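Local coordinates for uncharacterized LolA superfamily protein NE2245 (Nitrosomonas europaea ATCC 19718, PDB 3BUU), which is of unknown function but, as a member of the LolA superfamily, may bind a lipoprotein or another lipid-bearing ligand, at residues Val132-Gly137 with Lys146-Val151; Thr8-Leu13 with Asp114-Leu119; Gln47-Gly52 with Arg213-Lys218. One frame throughout, in Å; residues are numbered along the deposited sequence.

Overall arrangement
Contacts 1 and 2 sit together on one side of the chain's centre, about 8 Å apart between centres; they touch through strands 115-125 (contact 2) and 128-137 (contact 1), neighbours in the sheet that follow each other in the chain. Contact 1 joins strands 128-137 and 146-152 as a hairpin; contact 2 lays the N-terminal helix 9-20 against strand 115-125, and the chain closes it before contact 1 opens. Contact 3 lies on the other side of the centre from contact 1, about 27 Å away between centres, where strand 39-51 meets the loop after strand 202-212. Contact 1 is nested within the loop contact 3 closes, and contacts 2 and 3 interlock along the chain, tying early and late segments into one LolA-type fold.

Contact 1 (Val132-Gly137 with Lys146-Val151); sequences VLELTG and KVLLWV
Four backbone hydrogen bonds join Leu133 to Leu149 and Leu135 to Val147, the hydrogen-bonded pairs of an antiparallel β hairpin made by strands 128-137 and 146-152. Leu133 N reaches Leu149 O at 2.8 Å, and Leu149 N returns to Leu133 O at 2.9 Å. At the non-hydrogen-bonded pairs the strands close up, and Leu148 CA lies 3.2 Å from Leu133 O in a CA-H...O contact. The charges of Glu134 and Lys146 do not touch: OE2 of Glu134 and NZ of Lys146 stand 4.2 Å apart, joined by a water that donates to the carboxylate and accepts from the ammonium group. Between them and Trp150, the CD2 methyl of Leu148 lies against Glu134 CA and CB. On the other face Leu133, Leu135 and Leu149 pack against helix 9-20, Leu133 on Ile12 and the other two on Leu13, while Val147 meets Phe163 of strand 158-164. Trp150 lies side by side with Val132, while its NE1 is hydrogen-bonded to Glu123 of strand 115-125. An alanine in place of Trp150 would probably leave the Val132 methyls without their aromatic cover and Glu123 without that N-H. With CG1 anti to the backbone N (chi1 -174°), CG2 of Val132 is the methyl beside that N, and it makes a CH-pi contact over the indole face, 3.6 Å from the centroid of the five-membered ring and displaced toward NE1.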
# COMPACT_ATOMS: atom_id res chain seq x y z
N VAL A 132 -2.58 -14.49 -13.02
CA VAL A 132 -2.81 -14.53 -11.57
C VAL A 132 -1.52 -14.94 -10.93
O VAL A 132 -1.11 -16.12 -11.06
CB VAL A 132 -4.00 -15.43 -11.14
CG1 VAL A 132 -4.24 -15.28 -9.64
CG2 VAL A 132 -5.24 -15.08 -11.92
N LEU A 133 -0.84 -13.99 -10.30
CA LEU A 133 0.42 -14.29 -9.65
C LEU A 133 0.19 -14.64 -8.19
O LEU A 133 -0.53 -13.94 -7.50
CB LEU A 133 1.37 -13.08 -9.67
CG LEU A 133 1.75 -12.57 -11.07
CD1 LEU A 133 2.74 -11.37 -10.97
CD2 LEU A 133 2.38 -13.66 -11.91
N GLU A 134 0.85 -15.68 -7.73
CA GLU A 134 0.91 -15.98 -6.31
C GLU A 134 2.19 -15.34 -5.76
O GLU A 134 3.30 -15.68 -6.22
CB GLU A 134 0.92 -17.49 -6.08
CG GLU A 134 1.00 -17.79 -4.60
CD GLU A 134 0.49 -19.16 -4.22
OE1 GLU A 134 -0.03 -19.88 -5.08
OE2 GLU A 134 0.59 -19.51 -3.03
N LEU A 135 2.02 -14.43 -4.81
CA LEU A 135 3.13 -13.70 -4.19
C LEU A 135 3.30 -14.25 -2.81
O LEU A 135 2.43 -14.11 -1.94
CB LEU A 135 2.76 -12.22 -4.12
CG LEU A 135 2.42 -11.54 -5.43
CD1 LEU A 135 2.27 -10.04 -5.24
CD2 LEU A 135 3.36 -11.82 -6.54
N THR A 136 4.45 -14.90 -2.57
CA THR A 136 4.74 -15.48 -1.28
C THR A 136 5.66 -14.56 -0.52
O THR A 136 6.74 -14.22 -0.99
CB THR A 136 5.41 -16.87 -1.49
OG1 THR A 136 4.55 -17.74 -2.21
CG2 THR A 136 5.72 -17.49 -0.12
N GLY A 137 5.23 -14.14 0.66
CA GLY A 137 6.04 -13.20 1.45
C GLY A 137 7.38 -13.80 1.77
O GLY A 137 7.48 -14.97 2.13
N LYS A 146 0.82 -14.10 1.97
CA LYS A 146 0.45 -14.50 0.64
C LYS A 146 -0.50 -13.49 0.04
O LYS A 146 -1.45 -13.06 0.70
CB LYS A 146 -0.22 -15.91 0.67
CG LYS A 146 -0.93 -16.33 -0.58
CD LYS A 146 -1.65 -17.68 -0.34
CE LYS A 146 -2.63 -17.99 -1.42
NZ LYS A 146 -3.16 -19.37 -1.22
N VAL A 147 -0.25 -13.13 -1.22
CA VAL A 147 -1.15 -12.27 -1.99
C VAL A 147 -1.37 -12.95 -3.34
O VAL A 147 -0.40 -13.44 -3.93
CB VAL A 147 -0.52 -10.86 -2.20
CG1 VAL A 147 -1.48 -9.94 -2.97
CG2 VAL A 147 -0.21 -10.23 -0.85
N LEU A 148 -2.59 -12.95 -3.88
CA LEU A 148 -2.81 -13.30 -5.28
C LEU A 148 -3.11 -12.00 -5.99
O LEU A 148 -4.00 -11.26 -5.59
CB LEU A 148 -3.99 -14.28 -5.43
CG LEU A 148 -3.84 -15.63 -4.74
CD1 LEU A 148 -5.03 -16.51 -5.13
CD2 LEU A 148 -2.51 -16.28 -5.01
N LEU A 149 -2.36 -11.72 -7.05
CA LEU A 149 -2.46 -10.47 -7.79
C LEU A 149 -2.84 -10.77 -9.24
O LEU A 149 -2.14 -11.52 -9.92
CB LEU A 149 -1.12 -9.72 -7.73
CG LEU A 149 -1.10 -8.38 -8.49
CD1 LEU A 149 -1.99 -7.34 -7.86
CD2 LEU A 149 0.33 -7.89 -8.62
N TRP A 150 -3.94 -10.17 -9.70
CA TRP A 150 -4.35 -10.25 -11.09
C TRP A 150 -3.72 -9.10 -11.86
O TRP A 150 -3.91 -7.93 -11.48
CB TRP A 150 -5.87 -10.14 -11.19
CG TRP A 150 -6.66 -11.38 -10.92
CD1 TRP A 150 -7.42 -12.04 -11.83
CD2 TRP A 150 -6.83 -12.08 -9.67
NE1 TRP A 150 -8.01 -13.14 -11.25
CE2 TRP A 150 -7.65 -13.20 -9.93
CE3 TRP A 150 -6.35 -11.89 -8.37
CZ2 TRP A 150 -8.03 -14.11 -8.97
CZ3 TRP A 150 -6.72 -12.82 -7.36
CH2 TRP A 150 -7.56 -13.92 -7.69
N VAL A 151 -3.03 -9.42 -12.94
CA VAL A 151 -2.34 -8.46 -13.77
C VAL A 151 -2.86 -8.64 -15.19
O VAL A 151 -2.82 -9.75 -15.75
CB VAL A 151 -0.81 -8.65 -13.70
CG1 VAL A 151 -0.13 -7.64 -14.63
CG2 VAL A 151 -0.31 -8.46 -12.29
O HOH W 1 -1.00 -21.07 -1.45

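Contact 2 (Thr8-Leu13 with Asp114-Leu119); sequences TAQSIL and DYHPQL
Gln10 NE2 approaches the His116 imidazole obliquely, 4.3 Å from CE1, while Gln118 OE1 lies in plane at the edge of that ring; with Gln10 modelled in two conformers, its amide contacts are tentative. The pyrrolidine of Pro117 carries the largest share of the contact, and three residues of helix 9-20 gather round it. Gln10 crosses the proline at about a right angle; a bend at chi2 (77°) turns its CD back, and NE2 lies 3.9 Å from Pro117 CG. Leu13 crosses likewise, its CD2 methyl 4.0 Å from Pro117 CB. Ala9 points its CB at the strand backbone, 3.6 Å from Pro117 O and 3.8 Å from Gln118 CA. Thr8, at the N-cap, and Ser11 in the first turn form a capping box: Ser11 N donates to Thr8 OG1 at 2.9 Å, and Thr8 N to Ser11 OG at 3.0 Å. Outside the two segments, Leu135 touches both Pro117 and Tyr115, whose OH is hydrogen-bonded to Tyr144 N. With no hydrogen bond between helix and strand, their union relies on van der Waals contact of an alanine, a leucine and a glutamine with one proline, while the capping box satisfies Ser11 N and Thr8 N.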
# COMPACT_ATOMS: atom_id res chain seq x y z
N THR A 8 8.19 -13.24 -17.62
CA THR A 8 8.40 -14.07 -16.47
C THR A 8 7.51 -13.57 -15.34
O THR A 8 7.04 -12.43 -15.37
CB THR A 8 9.86 -14.06 -16.01
OG1 THR A 8 10.14 -12.78 -15.41
CG2 THR A 8 10.81 -14.33 -17.18
N ALA A 9 7.27 -14.38 -14.33
CA ALA A 9 6.51 -13.88 -13.16
C ALA A 9 7.17 -12.62 -12.58
O ALA A 9 6.49 -11.68 -12.20
CB ALA A 9 6.39 -14.98 -12.12
N GLN A 10 8.49 -12.63 -12.51
CA GLN A 10 9.22 -11.47 -11.99
C GLN A 10 8.99 -10.24 -12.85
O GLN A 10 8.76 -9.12 -12.33
CB GLN A 10 10.71 -11.81 -11.95
CG GLN A 10 11.06 -12.75 -10.84
CD GLN A 10 10.71 -14.24 -11.06
OE1 GLN A 10 10.43 -14.73 -12.22
NE2 GLN A 10 10.74 -14.99 -9.93
N SER A 11 9.05 -10.40 -14.17
CA SER A 11 8.86 -9.23 -15.04
C SER A 11 7.44 -8.72 -15.02
O SER A 11 7.23 -7.52 -15.08
CB SER A 11 9.39 -9.46 -16.45
OG SER A 11 8.57 -10.32 -17.19
N ILE A 12 6.46 -9.62 -14.90
CA ILE A 12 5.07 -9.22 -14.80
C ILE A 12 4.89 -8.37 -13.53
O ILE A 12 4.27 -7.31 -13.56
CB ILE A 12 4.14 -10.45 -14.76
CG1 ILE A 12 4.19 -11.21 -16.10
CG2 ILE A 12 2.70 -10.02 -14.50
CD1 ILE A 12 3.57 -12.59 -15.98
N LEU A 13 5.43 -8.85 -12.42
CA LEU A 13 5.29 -8.12 -11.17
C LEU A 13 5.98 -6.76 -11.25
O LEU A 13 5.45 -5.77 -10.74
CB LEU A 13 5.87 -8.94 -10.01
CG LEU A 13 5.56 -8.35 -8.64
CD1 LEU A 13 4.08 -8.24 -8.36
CD2 LEU A 13 6.31 -9.19 -7.57
N ASP A 114 9.58 -7.88 -1.72
CA ASP A 114 8.90 -8.38 -0.51
C ASP A 114 8.28 -9.76 -0.71
O ASP A 114 7.96 -10.43 0.25
CB ASP A 114 7.78 -7.41 -0.09
CG ASP A 114 8.27 -6.19 0.65
OD1 ASP A 114 9.52 -6.08 0.86
OD2 ASP A 114 7.38 -5.36 1.04
N TYR A 115 8.05 -10.14 -1.98
CA TYR A 115 7.32 -11.36 -2.31
C TYR A 115 8.03 -12.06 -3.45
O TYR A 115 8.48 -11.43 -4.40
CB TYR A 115 5.89 -11.06 -2.81
CG TYR A 115 5.08 -10.34 -1.77
CD1 TYR A 115 4.39 -11.05 -0.79
CD2 TYR A 115 5.08 -8.96 -1.70
CE1 TYR A 115 3.71 -10.39 0.24
CE2 TYR A 115 4.42 -8.29 -0.68
CZ TYR A 115 3.74 -9.00 0.29
OH TYR A 115 3.13 -8.34 1.31
N HIS A 116 8.06 -13.39 -3.37
CA HIS A 116 8.50 -14.21 -4.50
C HIS A 116 7.27 -14.46 -5.39
O HIS A 116 6.27 -14.98 -4.88
CB HIS A 116 9.02 -15.53 -3.96
CG HIS A 116 9.07 -16.60 -5.02
ND1 HIS A 116 10.13 -16.75 -5.88
CD2 HIS A 116 8.14 -17.51 -5.41
CE1 HIS A 116 9.88 -17.75 -6.73
NE2 HIS A 116 8.68 -18.22 -6.46
N PRO A 117 7.30 -14.07 -6.67
CA PRO A 117 6.16 -14.30 -7.55
C PRO A 117 6.25 -15.59 -8.36
O PRO A 117 7.32 -15.97 -8.80
CB PRO A 117 6.27 -13.10 -8.50
CG PRO A 117 7.73 -12.88 -8.64
CD PRO A 117 8.35 -13.29 -7.32
N GLN A 118 5.10 -16.22 -8.56
CA GLN A 118 5.00 -17.36 -9.44
C GLN A 118 3.64 -17.27 -10.08
O GLN A 118 2.65 -16.93 -9.43
CB GLN A 118 5.14 -18.64 -8.61
CG GLN A 118 5.07 -19.95 -9.41
CD GLN A 118 5.48 -21.16 -8.55
OE1 GLN A 118 6.45 -21.12 -7.80
NE2 GLN A 118 4.76 -22.25 -8.72
N LEU A 119 3.56 -17.63 -11.35
CA LEU A 119 2.25 -17.70 -11.98
C LEU A 119 1.44 -18.83 -11.38
O LEU A 119 1.86 -19.99 -11.43
CB LEU A 119 2.40 -17.89 -13.49
CG LEU A 119 1.12 -17.91 -14.32
CD1 LEU A 119 0.46 -16.55 -14.44
CD2 LEU A 119 1.39 -18.52 -15.67

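Contact 3 (Gln47-Gly52 with Arg213-Lys218)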
# COMPACT_ATOMS: atom_id res chain seq x y z
N GLN A 47 0.00 12.35 4.17
CA GLN A 47 1.02 12.69 3.19
C GLN A 47 2.09 11.62 3.28
O GLN A 47 2.56 11.30 4.38
CB GLN A 47 1.65 14.05 3.49
CG GLN A 47 2.75 14.36 2.43
CD GLN A 47 3.70 15.47 2.78
OE1 GLN A 47 4.69 15.26 3.49
NE2 GLN A 47 3.45 16.66 2.25
N VAL A 48 2.49 11.08 2.14
CA VAL A 48 3.47 10.00 2.07
C VAL A 48 4.71 10.47 1.32
O VAL A 48 4.59 11.01 0.22
CB VAL A 48 2.87 8.78 1.36
CG1 VAL A 48 3.89 7.66 1.31
CG2 VAL A 48 1.62 8.33 2.12
N LEU A 49 5.88 10.26 1.94
CA LEU A 49 7.18 10.46 1.28
C LEU A 49 7.70 9.04 1.07
O LEU A 49 8.03 8.35 2.03
CB LEU A 49 8.10 11.25 2.21
CG LEU A 49 7.58 12.64 2.59
CD1 LEU A 49 8.58 13.32 3.54
CD2 LEU A 49 7.33 13.48 1.37
N SER A 50 7.77 8.62 -0.18
CA SER A 50 8.06 7.25 -0.54
C SER A 50 9.42 7.10 -1.24
O SER A 50 9.64 7.71 -2.31
CB SER A 50 6.98 6.73 -1.45
OG SER A 50 7.26 5.45 -1.97
N LYS A 51 10.30 6.27 -0.68
CA LYS A 51 11.57 5.98 -1.24
C LYS A 51 11.71 4.46 -1.40
O LYS A 51 12.46 3.79 -0.69
CB LYS A 51 12.69 6.61 -0.42
CG LYS A 51 14.01 6.62 -1.13
CD LYS A 51 15.05 7.37 -0.32
CE LYS A 51 16.31 7.52 -1.11
NZ LYS A 51 17.33 8.12 -0.19
N GLY A 52 10.90 3.93 -2.30
CA GLY A 52 10.86 2.51 -2.57
C GLY A 52 10.43 1.74 -1.33
O GLY A 52 9.65 2.19 -0.52
N ARG A 213 10.17 13.69 -5.93
CA ARG A 213 10.77 14.54 -4.89
C ARG A 213 12.06 13.89 -4.48
O ARG A 213 12.07 12.69 -4.28
CB ARG A 213 9.82 14.63 -3.66
CG ARG A 213 10.35 15.56 -2.62
CD ARG A 213 9.38 16.05 -1.61
NE ARG A 213 10.11 16.82 -0.60
CZ ARG A 213 9.57 17.33 0.50
NH1 ARG A 213 8.27 17.16 0.72
NH2 ARG A 213 10.32 17.96 1.39
N ASP A 214 13.10 14.68 -4.27
CA ASP A 214 14.34 14.16 -3.73
C ASP A 214 14.18 13.90 -2.23
O ASP A 214 13.76 14.80 -1.47
CB ASP A 214 15.47 15.16 -4.00
CG ASP A 214 16.83 14.62 -3.67
OD1 ASP A 214 17.01 13.39 -3.58
OD2 ASP A 214 17.74 15.43 -3.60
N LEU A 215 14.48 12.69 -1.79
CA LEU A 215 14.28 12.32 -0.40
C LEU A 215 15.61 11.84 0.15
O LEU A 215 15.95 10.65 0.05
CB LEU A 215 13.21 11.23 -0.26
CG LEU A 215 11.81 11.67 -0.78
CD1 LEU A 215 10.88 10.45 -0.75
CD2 LEU A 215 11.24 12.79 0.04
N PRO A 216 16.40 12.75 0.71
CA PRO A 216 17.70 12.36 1.23
C PRO A 216 17.60 11.33 2.31
O PRO A 216 16.69 11.35 3.16
CB PRO A 216 18.27 13.68 1.78
CG PRO A 216 17.54 14.74 1.11
CD PRO A 216 16.13 14.19 0.93
N ASP A 217 18.57 10.44 2.34
CA ASP A 217 18.63 9.45 3.42
C ASP A 217 18.51 10.09 4.80
O ASP A 217 17.92 9.53 5.72
CB ASP A 217 19.95 8.64 3.31
CG ASP A 217 19.97 7.48 4.24
OD1 ASP A 217 19.25 6.49 4.02
OD2 ASP A 217 20.75 7.55 5.21
N LYS A 218 19.09 11.28 4.96
CA LYS A 218 19.13 11.94 6.22
C LYS A 218 17.79 12.46 6.74
O LYS A 218 17.71 12.85 7.87
CB LYS A 218 20.17 13.09 6.14
CG LYS A 218 21.62 12.60 6.09
CD LYS A 218 22.67 13.74 5.79
CE LYS A 218 24.08 13.21 5.59
NZ LYS A 218 24.42 12.27 6.70
O HOH W 2 6.95 17.04 3.69
O HOH W 3 17.61 6.46 2.00
O HOH W 4 18.24 10.39 -2.52
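Lys51 NZ donates to Leu215 O at 2.9 Å, a hydrogen bond joining strand 39-51 of the LolA-like antiparallel β fold to the loop that follows strand 202-212. The ammonium group meets the carbonyl nearly head-on, with a C=O...N angle of 167°. Lys51 brings NZ there on an extended chain, CG anti to the backbone N (chi1 -166°), and its CD and CE also pass close to the same oxygen.

Behind this bond Leu215 turns its side chain into the strand. Its CD1 methyl lies 3.4 Å from Ser50 O, while CD2 is 4.1 Å from Leu49 CB, so the fork of the leucine spans two residues of the strand. The side chains of Leu49 and Leu215 cross obliquely. Further along, the CD2 methyl of Leu49 approaches the Arg213 guanidinium at an oblique angle, 3.9 Å from NH1.

Waters extend the polar contacts on both sides of this apolar patch. One accepts from Lys51 NZ and donates to Asp217 OD1, linking opposite charges that stay 4.9 Å apart; the carboxylate would probably help to stabilise the ammonium charge. A second water joins Lys51 NZ to Asp214 OD1 through weak bonds.

Arg213 is probably steadied from outside: its NH1 is also hydrogen-bonded to Gln27 OE1 on strand 26-36, a neighbour of strand 39-51. Lys51 has a weak, long ion pair with Glu54, and Ser25 touches both Lys51 and Leu215. At the other end of the contact a third water donates to Gln47 OE1 at 2.9 Å and accepts from Arg213 NH1 at 3.3 Å.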